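Local coordinates for protein probable enoyl-CoA hydratase/isomerase (Mycobacterium abscessus, PDB 3SWX) that probably acts on acyl-CoA thioesters as an enoyl-CoA hydratase or isomerase of the crotonase family, at residues 116-120 with 135-139. Sequence-based numbering, arbitrary orientation.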
loop_
_atom_site.group_PDB
_atom_site.type_symbol
_atom_site.label_atom_id
_atom_site.label_comp_id
_atom_site.label_asym_id
_atom_site.label_seq_id
_atom_site.Cartn_x
_atom_site.Cartn_y
_atom_site.Cartn_z
ATOM N N LEU B 116 -11.111 1.348 18.747
ATOM C CA LEU B 116 -10.933 2.750 18.351
ATOM C C LEU B 116 -9.501 3.232 18.488
ATOM O O LEU B 116 -9.090 4.159 17.789
ATOM C CB LEU B 116 -11.832 3.672 19.174
ATOM C CG LEU B 116 -13.291 3.798 18.803
ATOM C CD1 LEU B 116 -13.946 4.776 19.811
ATOM C CD2 LEU B 116 -13.476 4.284 17.351
ATOM N N GLY B 117 -8.737 2.610 19.384
ATOM C CA GLY B 117 -7.327 2.950 19.553
ATOM C C GLY B 117 -6.482 2.679 18.314
ATOM O O GLY B 117 -5.601 3.453 17.966
ATOM N N ILE B 118 -6.726 1.531 17.693
ATOM C CA ILE B 118 -6.079 1.151 16.429
ATOM C C ILE B 118 -6.408 2.208 15.388
ATOM O O ILE B 118 -5.539 2.667 14.642
ATOM C CB ILE B 118 -6.570 -0.216 15.917
ATOM C CG1 ILE B 118 -6.187 -1.343 16.896
ATOM C CG2 ILE B 118 -5.958 -0.524 14.572
ATOM C CD1 ILE B 118 -6.662 -2.757 16.485
ATOM N N GLU B 119 -7.664 2.636 15.401
ATOM C CA GLU B 119 -8.175 3.586 14.426
ATOM C C GLU B 119 -7.643 5.003 14.656
ATOM O O GLU B 119 -7.438 5.753 13.687
ATOM C CB GLU B 119 -9.702 3.508 14.396
ATOM C CG GLU B 119 -10.170 2.201 13.753
ATOM C CD GLU B 119 -11.672 2.002 13.800
ATOM O OE1 GLU B 119 -12.272 1.732 12.741
ATOM O OE2 GLU B 119 -12.256 2.129 14.901
ATOM N N LEU B 120 -7.361 5.349 15.914
ATOM C CA LEU B 120 -6.681 6.623 16.227
ATOM C C LEU B 120 -5.287 6.645 15.657
ATOM O O LEU B 120 -4.877 7.626 15.054
ATOM C CB LEU B 120 -6.578 6.843 17.735
ATOM C CG LEU B 120 -7.698 7.591 18.418
ATOM C CD1 LEU B 120 -7.356 7.814 19.913
ATOM C CD2 LEU B 120 -7.931 8.949 17.695
ATOM N N PHE B 135 -2.479 -5.159 20.110
ATOM C CA PHE B 135 -3.586 -4.604 19.324
ATOM C C PHE B 135 -4.690 -5.643 19.074
ATOM O O PHE B 135 -4.405 -6.803 18.778
ATOM C CB PHE B 135 -3.079 -4.100 17.963
ATOM C CG PHE B 135 -1.936 -3.125 18.058
ATOM C CD1 PHE B 135 -0.633 -3.579 18.197
ATOM C CD2 PHE B 135 -2.156 -1.763 17.991
ATOM C CE1 PHE B 135 0.415 -2.692 18.304
ATOM C CE2 PHE B 135 -1.102 -0.866 18.083
ATOM C CZ PHE B 135 0.184 -1.330 18.240
ATOM N N ALA B 136 -5.945 -5.219 19.156
ATOM C CA ALA B 136 -7.061 -6.098 18.800
ATOM C C ALA B 136 -8.286 -5.337 18.289
ATOM O O ALA B 136 -8.856 -4.475 18.992
ATOM C CB ALA B 136 -7.431 -7.000 19.977
ATOM N N GLN B 137 -8.697 -5.698 17.068
ATOM C CA GLN B 137 -9.843 -5.127 16.410
ATOM C C GLN B 137 -11.061 -5.992 16.788
ATOM O O GLN B 137 -11.528 -6.848 16.008
ATOM C CB GLN B 137 -9.589 -5.080 14.898
ATOM C CG GLN B 137 -10.431 -4.073 14.134
ATOM C CD GLN B 137 -9.899 -2.655 14.216
ATOM O OE1 GLN B 137 -8.906 -2.314 13.563
ATOM N NE2 GLN B 137 -10.568 -1.813 14.998
ATOM N N LEU B 138 -11.581 -5.738 17.991
ATOM C CA LEU B 138 -12.567 -6.602 18.623
ATOM C C LEU B 138 -14.023 -6.457 18.141
ATOM O O LEU B 138 -14.897 -7.223 18.569
ATOM C CB LEU B 138 -12.519 -6.403 20.154
ATOM C CG LEU B 138 -11.240 -6.840 20.884
ATOM C CD1 LEU B 138 -11.285 -6.392 22.351
ATOM C CD2 LEU B 138 -11.009 -8.361 20.809
ATOM N N GLU B 139 -14.293 -5.485 17.274
ATOM C CA GLU B 139 -15.677 -5.117 16.947
ATOM C C GLU B 139 -16.510 -6.294 16.451
ATOM O O GLU B 139 -17.608 -6.529 16.970
ATOM C CB GLU B 139 -15.722 -3.950 15.939
ATOM C CG GLU B 139 -15.199 -2.585 16.488
ATOM C CD GLU B 139 -13.688 -2.349 16.252
ATOM O OE1 GLU B 139 -12.916 -3.330 16.088
ATOM O OE2 GLU B 139 -13.268 -1.161 16.244
HETATM O O HOH W 1 -14.398 0.973 15.564
#
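Glu119 and Glu139 bring their carboxylates together in the crotonase fold, with OE2 of Glu119 3.7 Å from OE2 of Glu139 and the two carboxylate planes 76° apart. One water joins the pair, donating to OE2 of Glu119 and to OE2 of Glu139, at a short 2.5 Å from each. Beside this polar bridge lies an apolar contact made by Ile118. With its CG1 branch anti to the carbonyl carbon (chi1 -64°) and the chain extended beyond, CD1 of Ile118 reaches the backbone at the end of strand 134-136, 3.5 Å from C of Ala136. Its CG1 meets the Phe135 ring at the edge, while CG2 of Ile118 rests 3.6 Å from OE1 of Gln137, an amide oxygen buried here without a polar partner in the model.

The next shell fixes the acids. Gln137, at the centre of an inverse gamma turn, bends at chi2 and turns its amide toward Glu139. Its NE2 donates to OE1 of Glu139 over 3.0 Å at 160°, on the syn side of the carboxylate and nearly in the amide plane; a weaker bond goes to OE2 of the same residue, and another weak one to the carbonyl of Thr115. Glu119 is anchored through its other oxygen, OE1, which accepts from the backbone N-H groups of Gly148, just before helix 150-158, and of Ala150, its first residue.

Helix 116-123 is thus joined to strand 134-136 and the turn beyond it by a largely apolar contact and a water-bridged acid pair. Two neighbouring glutamates are the usual acid-base pair of crotonase-type hydratases, so this site is consistent with the active centre, and the shared water probably lies where a hydratase holds the molecule it adds across the enoyl double bond.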